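PDB 3GVX: glycerate dehydrogenase related protein from Thermoplasma acidophilum, which probably reduces hydroxypyruvate or glyoxylate with a nicotinamide cofactor, as a member of the D-isomer specific 2-hydroxyacid dehydrogenase family. Local coordinates for the potassium ion site and the interface of chains A and B. Coordinates in Å, arbitrary orientation; residue numbers count along the deposited sequence, not the author numbering. Chains: chain A/B, Glycerate dehydrogenase related protein.

Contacts 2, 3 and 4 form one continuous stretch of the two-fold interface. Contact 4 lies in the middle, with its C-alpha centre about 10 Å from those of contacts 2 and 3, which are themselves about 19 Å apart. It shares A:His255, A:Val256 and B:Gln114 with contact 2, and B:Met107 and B:Gly110 with contact 3. Helix 100-108 and the loop after it in one chain thus run along the segment around strand 250-252 of the other, which leads to the catalytic histidine. Contact 1, a potassium site also built from both chains, stands 25 to 30 Å away from the other centres.

Contact 1: the potassium ion site. Residues chain A 98, 117; chain B 84, 88, 253, 256-259. With K (potassium ion), chain C.
The potassium ion sits at the seam of the two subunits and may come from the purification or crystallisation medium. B:His88, on helix 79-97, leads its binding. CG lies anti to the backbone N (chi1 -169°), and CB passes 3.4 Å from K without bonding it. From there the ring turns so that ND1 faces the ion and bonds it at 2.7 Å, while CB of A:Lys98 runs alongside, 3.8 Å from ND1. At the far end of the ring NE2 donates to the hydroxyl OG of B:Ser253 at 2.9 Å, which lies 22° out of the ring plane; this bond helps to hold the ring's rotation and is consistent with ND1 offering its lone pair to the metal. An alanine in place of B:His88 would remove the ND1 ligand and the bond to B:Ser253, and would probably weaken potassium binding. Backbone carbonyls of B:Val256 and B:Ala257, next to the catalytic histidine in sequence, add ligands; the latter is the longer, its O 3.3 Å from K, and is also gripped in its carbonyl plane by OG of B:Ser84. Chain A contributes OG1 of A:Thr117, 3.0 Å from K, so the ion bridges the two chains in this crystal. The coordination seen lies between square pyramidal and trigonal bipyramidal. A water is also bound, its oxygen 2.6 Å from K and 2.8 Å from the amine NZ of A:Lys98.

Contact 2: the interface of chains A and B. Residues chain A 255-256, 260-261, 263; chain B 114-116.
The side-chain amide of B:Gln114 has CG of the selenomethionine A:Met260 over one face, 3.4 Å from OE1, the two chains sliding past each other in opposite directions. At its oxygen end, OG of A:Ser261 donates to OE1 at 3.2 Å, in the carbonyl plane and on a lone pair, with a C=O...donor angle of 141°. Its nitrogen end, NE2, gives a hydrogen bond to the backbone O of A:His255 at 3.1 Å, obliquely, well outside the amide plane. The amide is thus gripped at both ends, consistent with the modelled placing of oxygen and nitrogen. Nearer the backbone, CB of B:Gln114 rests 3.9 Å from CG1 of A:Val256. An alanine in place of B:Gln114 would remove the amide's hydrogen bonds, to A:Ser261 and A:His255 among them, and would probably loosen the loop that carries A:His255. Beyond the amide, A:Met260 bends at chi3 (-55°), so SE and CE run along the backbone of B:Ser115; CE ends 3.9 Å from CA of B:Pro116. A:Glu263 crosses that proline ring at about a right angle. The chain A residues occupy the loop between strand 250-252 and helix 266-279, beginning at the catalytic histidine, and the chain B residues lie in the segment joining helix 100-108 to strand 124-128.

Contact 3: the interface of chains A and B. Residues chain A 245-248, 250; chain B 107-110.
This polar stretch of the two-fold interface between identical subunits, a pairing typical of D-isomer specific 2-hydroxyacid dehydrogenases, docks the C-terminal end of helix 100-108 on a partner loop and probably helps to join the dimer. B:Lys108 hides more surface than any other residue of this patch. Its chain is extended beyond CG (chi2 168°) and lies alongside the backbone of A:Thr245 to A:Leu247, with CG 3.3 Å from the carbonyl O of A:Thr245. At the tip, the amine NZ donates to O of A:Ala250 at 2.9 Å, approaching from above the carbonyl plane, 38° out of it. A second, weak bond joins NZ to O of A:Leu247, also at 2.9 Å. The positive charge expected on the amine would probably be eased by these carbonyls, which reach it from the loop and from strand 250-252. A:Asn246 crosses the lysine at about a right angle, its CB 3.6 Å from O of B:Lys108. On the other flank, A:Thr245 places OG1 between its backbone N and carbonyl carbon (chi1 53°). From there the hydroxyl donates to O of B:Met107 at 2.8 Å, in the carbonyl plane, and leans weakly toward O of B:Lys108 at 3.4 Å, so it caps carbonyls at the end of the helix.

Contact 4: the interface of chains A and B. Residues chain A 239-240, 242, 252-256; chain B 103, 107, 110-114.
The catalytic Glu-His pair of the D-2-hydroxyacid dehydrogenase fold backs directly onto this part of the subunit interface, where helix 100-108 and the following loop of chain B pack on chain A. ND1 of A:His255 donates to OE2 of A:Glu239 at 2.8 Å, on the syn lone pair of the carboxylate; this pairing would probably favour a protonated histidine. B:Phe112, its CG anti to the backbone N (chi1 -173°), inserts its ring beneath that pair. A:Glu239 lies across one face with its CB offset toward the rim, the carboxylate and ring planes 32° apart. The opposite face takes A:Pro254, whose CB sits 3.9 Å from the ring centroid in a CH-pi contact. On the glutamate's side of the ring, CB of A:Pro240, which follows a cis peptide bond, lies over the CD2 rim, 3.6 Å from CD2. Held between A:Glu239 with A:Pro240 and A:Pro254, the ring probably helps to position the glutamate that pairs with the histidine. A:Pro254 is itself enclosed: CB also meets SE of B:Met107 at 3.6 Å, and CD crosses over CB of B:Asn103. The selenomethionine B:Met107, bent at chi2 and chi3, turns its CE to CD1 of A:Ile242, 3.6 Å away, while its CB packs on CB of A:Leu252. NE2 of B:Gln114 also donates to the backbone O of A:Pro254 at 3.0 Å, in the carbonyl plane and nearly straight, 159° at the hydrogen.

Contact 1: the potassium ion site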
loop_
_atom_site.group_PDB
_atom_site.type_symbol
_atom_site.label_atom_id
_atom_site.label_comp_id
_atom_site.label_asym_id
_atom_site.label_seq_id
_atom_site.Cartn_x
_atom_site.Cartn_y
_atom_site.Cartn_z
ATOM N N LYS A 98 -8.748 -2.329 6.853
ATOM C CA LYS A 98 -9.638 -3.314 6.254
ATOM C C LYS A 98 -10.081 -4.438 7.194
ATOM O O LYS A 98 -10.670 -5.416 6.739
ATOM C CB LYS A 98 -9.002 -3.934 5.004
ATOM C CG LYS A 98 -8.428 -2.930 4.024
ATOM C CD LYS A 98 -9.340 -1.734 3.776
ATOM C CE LYS A 98 -8.727 -0.845 2.700
ATOM N NZ LYS A 98 -9.369 0.479 2.503
ATOM N N THR A 117 -15.176 -1.077 5.837
ATOM C CA THR A 117 -13.764 -0.936 6.059
ATOM C C THR A 117 -13.467 0.535 5.909
ATOM O O THR A 117 -14.261 1.287 5.352
ATOM C CB THR A 117 -12.950 -1.762 5.041
ATOM O OG1 THR A 117 -13.254 -1.322 3.713
ATOM C CG2 THR A 117 -13.262 -3.251 5.187
ATOM N N SER B 84 -11.246 1.621 -3.897
ATOM C CA SER B 84 -11.498 0.811 -2.720
ATOM C C SER B 84 -11.005 -0.602 -2.910
ATOM O O SER B 84 -10.375 -1.149 -2.029
ATOM C CB SER B 84 -12.986 0.800 -2.408
ATOM O OG SER B 84 -13.262 0.051 -1.248
ATOM N N HIS B 88 -7.989 -2.717 -0.937
ATOM C CA HIS B 88 -8.255 -3.952 -0.217
ATOM C C HIS B 88 -7.313 -5.047 -0.672
ATOM O O HIS B 88 -6.927 -5.903 0.116
ATOM C CB HIS B 88 -9.691 -4.434 -0.420
ATOM C CG HIS B 88 -10.068 -5.548 0.492
ATOM N ND1 HIS B 88 -10.517 -5.338 1.773
ATOM C CD2 HIS B 88 -9.991 -6.894 0.342
ATOM C CE1 HIS B 88 -10.700 -6.498 2.375
ATOM N NE2 HIS B 88 -10.386 -7.458 1.526
ATOM N N SER B 253 -11.569 -12.681 3.002
ATOM C CA SER B 253 -12.441 -11.605 3.419
ATOM C C SER B 253 -13.789 -11.805 2.715
ATOM O O SER B 253 -13.848 -12.293 1.596
ATOM C CB SER B 253 -11.831 -10.230 3.111
ATOM O OG SER B 253 -11.533 -10.059 1.746
ATOM N N VAL B 256 -15.891 -7.686 0.734
ATOM C CA VAL B 256 -15.972 -6.318 1.241
ATOM C C VAL B 256 -14.962 -5.388 0.578
ATOM O O VAL B 256 -14.834 -4.243 0.969
ATOM C CB VAL B 256 -15.714 -6.270 2.761
ATOM C CG1 VAL B 256 -16.863 -6.936 3.538
ATOM C CG2 VAL B 256 -14.373 -6.939 3.061
ATOM N N ALA B 257 -14.249 -5.882 -0.426
ATOM C CA ALA B 257 -13.239 -5.069 -1.101
ATOM C C ALA B 257 -13.779 -3.746 -1.648
ATOM O O ALA B 257 -13.168 -2.697 -1.464
ATOM C CB ALA B 257 -12.569 -5.873 -2.224
ATOM N N GLY B 258 -14.941 -3.789 -2.293
ATOM C CA GLY B 258 -15.525 -2.577 -2.850
ATOM C C GLY B 258 -16.573 -1.939 -1.965
ATOM O O GLY B 258 -17.482 -1.254 -2.433
ATOM N N GLY B 259 -16.438 -2.168 -0.669
ATOM C CA GLY B 259 -17.392 -1.645 0.283
ATOM C C GLY B 259 -18.404 -2.732 0.589
ATOM O O GLY B 259 -18.062 -3.910 0.662
HETATM K K K C . -12.103 -3.159 1.610
HETATM O O HOH W 1 -10.805 -1.132 0.709
#

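Contact 2: the interface of chains A and B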
loop_
_atom_site.group_PDB
_atom_site.type_symbol
_atom_site.label_atom_id
_atom_site.label_comp_id
_atom_site.label_asym_id
_atom_site.label_seq_id
_atom_site.Cartn_x
_atom_site.Cartn_y
_atom_site.Cartn_z
ATOM N N HIS A 255 9.551 -5.985 15.711
ATOM C CA HIS A 255 10.661 -5.198 15.179
ATOM C C HIS A 255 11.268 -5.765 13.891
ATOM O O HIS A 255 12.481 -5.854 13.764
ATOM C CB HIS A 255 11.745 -5.111 16.264
ATOM C CG HIS A 255 12.538 -3.845 16.246
ATOM N ND1 HIS A 255 13.299 -3.427 17.315
ATOM C CD2 HIS A 255 12.663 -2.887 15.303
ATOM C CE1 HIS A 255 13.850 -2.261 17.032
ATOM N NE2 HIS A 255 13.480 -1.911 15.818
ATOM N N VAL A 256 10.430 -6.137 12.930
ATOM C CA VAL A 256 10.929 -6.691 11.676
ATOM C C VAL A 256 10.661 -5.806 10.456
ATOM O O VAL A 256 10.749 -6.265 9.312
ATOM C CB VAL A 256 10.318 -8.082 11.428
ATOM C CG1 VAL A 256 10.813 -9.084 12.480
ATOM C CG2 VAL A 256 8.784 -7.983 11.427
HETATM N N MSE A 260 17.246 -7.283 10.043
HETATM C CA MSE A 260 17.154 -8.256 11.102
HETATM C C MSE A 260 18.452 -8.797 11.599
HETATM O O MSE A 260 19.404 -9.092 10.873
HETATM C CB MSE A 260 16.292 -9.415 10.699
HETATM C CG MSE A 260 15.499 -9.960 11.836
HETATM SE SE MSE A 260 14.376 -10.994 10.945
HETATM C CE MSE A 260 13.692 -9.656 9.766
ATOM N N SER A 261 18.474 -8.884 12.900
ATOM C CA SER A 261 19.585 -9.401 13.614
ATOM C C SER A 261 20.116 -10.639 12.846
ATOM O O SER A 261 21.317 -10.777 12.632
ATOM C CB SER A 261 19.046 -9.713 15.008
ATOM O OG SER A 261 18.131 -8.677 15.369
ATOM N N GLU A 263 19.864 -11.554 9.488
ATOM C CA GLU A 263 20.217 -11.557 8.082
ATOM C C GLU A 263 20.221 -10.277 7.261
ATOM O O GLU A 263 20.100 -9.175 7.785
ATOM C CB GLU A 263 19.315 -12.582 7.435
ATOM C CG GLU A 263 17.937 -12.623 8.101
ATOM C CD GLU A 263 17.479 -14.048 8.340
ATOM O OE1 GLU A 263 17.730 -14.873 7.442
ATOM O OE2 GLU A 263 16.887 -14.356 9.400
ATOM N N GLN B 114 11.457 -12.894 15.951
ATOM C CA GLN B 114 11.714 -12.368 14.643
ATOM C C GLN B 114 11.804 -13.388 13.553
ATOM O O GLN B 114 12.263 -14.509 13.738
ATOM C CB GLN B 114 12.974 -11.525 14.663
ATOM C CG GLN B 114 12.922 -10.454 15.693
ATOM C CD GLN B 114 13.991 -9.436 15.474
ATOM O OE1 GLN B 114 15.146 -9.780 15.235
ATOM N NE2 GLN B 114 13.621 -8.165 15.546
ATOM N N SER B 115 11.351 -12.952 12.397
ATOM C CA SER B 115 11.365 -13.771 11.222
ATOM C C SER B 115 11.321 -12.822 10.037
ATOM O O SER B 115 10.801 -11.718 10.127
ATOM C CB SER B 115 10.155 -14.693 11.221
ATOM O OG SER B 115 10.237 -15.592 10.147
ATOM N N PRO B 116 11.898 -13.241 8.919
ATOM C CA PRO B 116 11.908 -12.401 7.728
ATOM C C PRO B 116 10.557 -12.248 7.053
ATOM O O PRO B 116 9.662 -13.083 7.200
ATOM C CB PRO B 116 12.951 -13.077 6.830
ATOM C CG PRO B 116 12.925 -14.507 7.292
ATOM C CD PRO B 116 12.842 -14.359 8.784
#

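Contact 3: the interface of chains A and B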
loop_
_atom_site.group_PDB
_atom_site.type_symbol
_atom_site.label_atom_id
_atom_site.label_comp_id
_atom_site.label_asym_id
_atom_site.label_seq_id
_atom_site.Cartn_x
_atom_site.Cartn_y
_atom_site.Cartn_z
ATOM N N THR A 245 1.234 -6.838 26.373
ATOM C CA THR A 245 0.973 -6.826 24.949
ATOM C C THR A 245 -0.403 -7.302 24.533
ATOM O O THR A 245 -0.797 -7.120 23.384
ATOM C CB THR A 245 2.011 -7.666 24.194
ATOM O OG1 THR A 245 2.069 -8.981 24.764
ATOM C CG2 THR A 245 3.381 -7.001 24.263
ATOM N N ASN A 246 -1.138 -7.905 25.459
ATOM C CA ASN A 246 -2.455 -8.402 25.105
ATOM C C ASN A 246 -3.547 -7.341 25.111
ATOM O O ASN A 246 -4.381 -7.285 26.010
ATOM C CB ASN A 246 -2.865 -9.580 25.996
ATOM C CG ASN A 246 -4.045 -10.343 25.425
ATOM O OD1 ASN A 246 -4.045 -10.710 24.247
ATOM N ND2 ASN A 246 -5.054 -10.590 26.252
ATOM N N LEU A 247 -3.525 -6.488 24.095
ATOM C CA LEU A 247 -4.537 -5.454 23.958
ATOM C C LEU A 247 -5.389 -5.793 22.780
ATOM O O LEU A 247 -4.953 -6.432 21.826
ATOM C CB LEU A 247 -3.924 -4.097 23.684
ATOM C CG LEU A 247 -2.643 -3.947 24.464
ATOM C CD1 LEU A 247 -1.853 -2.770 23.911
ATOM C CD2 LEU A 247 -2.998 -3.838 25.943
ATOM N N ARG A 248 -6.619 -5.329 22.843
ATOM C CA ARG A 248 -7.537 -5.557 21.771
ATOM C C ARG A 248 -7.203 -4.623 20.624
ATOM O O ARG A 248 -6.940 -5.076 19.525
ATOM C CB ARG A 248 -8.948 -5.293 22.240
ATOM C CG ARG A 248 -9.935 -5.285 21.125
ATOM C CD ARG A 248 -11.191 -4.589 21.568
ATOM N NE ARG A 248 -10.938 -3.201 21.946
ATOM C CZ ARG A 248 -11.216 -2.154 21.184
ATOM N NH1 ARG A 248 -11.760 -2.332 19.992
ATOM N NH2 ARG A 248 -10.956 -0.938 21.626
ATOM N N ALA A 250 -4.788 -3.021 19.137
ATOM C CA ALA A 250 -3.392 -2.906 18.778
ATOM C C ALA A 250 -3.076 -4.041 17.827
ATOM O O ALA A 250 -3.792 -5.041 17.766
ATOM C CB ALA A 250 -2.516 -2.993 20.017
HETATM N N MSE B 107 3.261 -11.900 19.260
HETATM C CA MSE B 107 3.511 -10.722 20.096
HETATM C C MSE B 107 2.496 -10.538 21.231
HETATM O O MSE B 107 2.848 -10.178 22.345
HETATM C CB MSE B 107 3.542 -9.443 19.242
HETATM C CG MSE B 107 4.735 -9.321 18.328
HETATM SE SE MSE B 107 6.259 -8.965 19.226
HETATM C CE MSE B 107 5.874 -7.534 20.001
ATOM N N LYS B 108 1.229 -10.792 20.949
ATOM C CA LYS B 108 0.207 -10.619 21.970
ATOM C C LYS B 108 0.228 -11.602 23.121
ATOM O O LYS B 108 -0.355 -11.349 24.168
ATOM C CB LYS B 108 -1.169 -10.594 21.330
ATOM C CG LYS B 108 -1.511 -9.216 20.924
ATOM C CD LYS B 108 -2.699 -9.134 20.036
ATOM C CE LYS B 108 -3.106 -7.688 19.935
ATOM N NZ LYS B 108 -4.389 -7.518 19.222
ATOM N N ALA B 109 0.896 -12.726 22.915
ATOM C CA ALA B 109 1.028 -13.720 23.957
ATOM C C ALA B 109 2.382 -13.509 24.644
ATOM O O ALA B 109 2.831 -14.343 25.413
ATOM C CB ALA B 109 0.927 -15.118 23.355
ATOM N N GLY B 110 3.025 -12.379 24.352
ATOM C CA GLY B 110 4.315 -12.061 24.944
ATOM C C GLY B 110 5.498 -12.807 24.356
ATOM O O GLY B 110 6.561 -12.878 24.969
#

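Contact 4: the interface of chains A and B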
loop_
_atom_site.group_PDB
_atom_site.type_symbol
_atom_site.label_atom_id
_atom_site.label_comp_id
_atom_site.label_asym_id
_atom_site.label_seq_id
_atom_site.Cartn_x
_atom_site.Cartn_y
_atom_site.Cartn_z
ATOM N N GLU A 239 12.277 -4.893 24.440
ATOM C CA GLU A 239 12.302 -6.098 23.646
ATOM C C GLU A 239 13.585 -6.786 24.092
ATOM O O GLU A 239 14.578 -6.119 24.354
ATOM C CB GLU A 239 12.358 -5.765 22.161
ATOM C CG GLU A 239 11.241 -4.891 21.705
ATOM C CD GLU A 239 11.514 -4.281 20.344
ATOM O OE1 GLU A 239 10.581 -3.713 19.751
ATOM O OE2 GLU A 239 12.659 -4.369 19.861
ATOM N N PRO A 240 13.591 -8.111 24.195
ATOM C CA PRO A 240 12.481 -9.017 23.934
ATOM C C PRO A 240 11.532 -9.346 25.093
ATOM O O PRO A 240 10.527 -10.013 24.865
ATOM C CB PRO A 240 13.181 -10.249 23.378
ATOM C CG PRO A 240 14.383 -10.308 24.190
ATOM C CD PRO A 240 14.857 -8.864 24.146
ATOM N N ILE A 242 8.911 -8.350 26.427
ATOM C CA ILE A 242 7.789 -7.481 26.270
ATOM C C ILE A 242 6.681 -7.914 27.219
ATOM O O ILE A 242 6.447 -9.107 27.427
ATOM C CB ILE A 242 7.330 -7.541 24.829
ATOM C CG1 ILE A 242 7.065 -8.998 24.459
ATOM C CG2 ILE A 242 8.428 -6.994 23.930
ATOM C CD1 ILE A 242 6.418 -9.198 23.139
ATOM N N LEU A 252 0.568 -5.851 16.495
ATOM C CA LEU A 252 1.982 -5.792 16.736
ATOM C C LEU A 252 2.809 -6.711 15.889
ATOM O O LEU A 252 2.338 -7.719 15.387
ATOM C CB LEU A 252 2.252 -6.091 18.210
ATOM C CG LEU A 252 1.396 -5.277 19.179
ATOM C CD1 LEU A 252 1.552 -5.816 20.604
ATOM C CD2 LEU A 252 1.784 -3.803 19.086
ATOM N N SER A 253 4.068 -6.333 15.756
ATOM C CA SER A 253 5.046 -7.099 15.030
ATOM C C SER A 253 6.344 -6.970 15.829
ATOM O O SER A 253 6.583 -5.956 16.466
ATOM C CB SER A 253 5.200 -6.591 13.591
ATOM O OG SER A 253 5.586 -5.237 13.532
ATOM N N PRO A 254 7.195 -8.004 15.804
ATOM C CA PRO A 254 8.466 -8.018 16.533
ATOM C C PRO A 254 9.664 -7.297 15.901
ATOM O O PRO A 254 10.657 -7.925 15.585
ATOM C CB PRO A 254 8.730 -9.512 16.718
ATOM C CG PRO A 254 8.214 -10.073 15.416
ATOM C CD PRO A 254 6.912 -9.328 15.220
ATOM N N HIS A 255 9.551 -5.985 15.711
ATOM C CA HIS A 255 10.661 -5.198 15.179
ATOM C C HIS A 255 11.268 -5.765 13.891
ATOM O O HIS A 255 12.481 -5.854 13.764
ATOM C CB HIS A 255 11.745 -5.111 16.264
ATOM C CG HIS A 255 12.538 -3.845 16.246
ATOM N ND1 HIS A 255 13.299 -3.427 17.315
ATOM C CD2 HIS A 255 12.663 -2.887 15.303
ATOM C CE1 HIS A 255 13.850 -2.261 17.032
ATOM N NE2 HIS A 255 13.480 -1.911 15.818
ATOM N N VAL A 256 10.430 -6.137 12.930
ATOM C CA VAL A 256 10.929 -6.691 11.676
ATOM C C VAL A 256 10.661 -5.806 10.456
ATOM O O VAL A 256 10.749 -6.265 9.312
ATOM C CB VAL A 256 10.318 -8.082 11.428
ATOM C CG1 VAL A 256 10.813 -9.084 12.480
ATOM C CG2 VAL A 256 8.784 -7.983 11.427
ATOM N N ASN B 103 2.697 -12.976 13.317
ATOM C CA ASN B 103 3.514 -12.200 14.244
ATOM C C ASN B 103 2.673 -11.550 15.332
ATOM O O ASN B 103 3.059 -11.522 16.487
ATOM C CB ASN B 103 4.311 -11.111 13.517
ATOM C CG ASN B 103 5.403 -11.666 12.649
ATOM O OD1 ASN B 103 5.915 -12.752 12.904
ATOM N ND2 ASN B 103 5.785 -10.914 11.620
HETATM N N MSE B 107 3.261 -11.900 19.260
HETATM C CA MSE B 107 3.511 -10.722 20.096
HETATM C C MSE B 107 2.496 -10.538 21.231
HETATM O O MSE B 107 2.848 -10.178 22.345
HETATM C CB MSE B 107 3.542 -9.443 19.242
HETATM C CG MSE B 107 4.735 -9.321 18.328
HETATM SE SE MSE B 107 6.259 -8.965 19.226
HETATM C CE MSE B 107 5.874 -7.534 20.001
ATOM N N GLY B 110 3.025 -12.379 24.352
ATOM C CA GLY B 110 4.315 -12.061 24.944
ATOM C C GLY B 110 5.498 -12.807 24.356
ATOM O O GLY B 110 6.561 -12.878 24.969
ATOM N N ILE B 111 5.322 -13.370 23.165
ATOM C CA ILE B 111 6.399 -14.105 22.512
ATOM C C ILE B 111 6.998 -13.231 21.428
ATOM O O ILE B 111 6.354 -12.917 20.421
ATOM C CB ILE B 111 5.893 -15.428 21.895
ATOM C CG1 ILE B 111 5.274 -16.288 23.003
ATOM C CG2 ILE B 111 7.042 -16.161 21.194
ATOM C CD1 ILE B 111 4.400 -17.394 22.512
ATOM N N PHE B 112 8.235 -12.813 21.668
ATOM C CA PHE B 112 8.947 -11.954 20.740
ATOM C C PHE B 112 9.768 -12.822 19.841
ATOM O O PHE B 112 10.755 -13.417 20.251
ATOM C CB PHE B 112 9.883 -11.001 21.454
ATOM C CG PHE B 112 10.516 -9.987 20.544
ATOM C CD1 PHE B 112 9.829 -8.848 20.182
ATOM C CD2 PHE B 112 11.803 -10.155 20.077
ATOM C CE1 PHE B 112 10.415 -7.888 19.372
ATOM C CE2 PHE B 112 12.396 -9.190 19.260
ATOM C CZ PHE B 112 11.697 -8.059 18.912
ATOM N N ARG B 113 9.391 -12.878 18.584
ATOM C CA ARG B 113 10.132 -13.739 17.728
ATOM C C ARG B 113 10.245 -13.275 16.301
ATOM O O ARG B 113 9.288 -13.291 15.537
ATOM C CB ARG B 113 9.498 -15.085 17.801
ATOM C CG ARG B 113 10.142 -16.066 16.975
ATOM C CD ARG B 113 9.054 -16.956 16.575
ATOM N NE ARG B 113 9.581 -18.286 16.387
ATOM C CZ ARG B 113 9.787 -18.828 15.202
ATOM N NH1 ARG B 113 9.496 -18.144 14.110
ATOM N NH2 ARG B 113 10.302 -20.037 15.115
ATOM N N GLN B 114 11.457 -12.894 15.951
ATOM C CA GLN B 114 11.714 -12.368 14.643
ATOM C C GLN B 114 11.804 -13.388 13.553
ATOM O O GLN B 114 12.263 -14.509 13.738
ATOM C CB GLN B 114 12.974 -11.525 14.663
ATOM C CG GLN B 114 12.922 -10.454 15.693
ATOM C CD GLN B 114 13.991 -9.436 15.474
ATOM O OE1 GLN B 114 15.146 -9.780 15.235
ATOM N NE2 GLN B 114 13.621 -8.165 15.546
#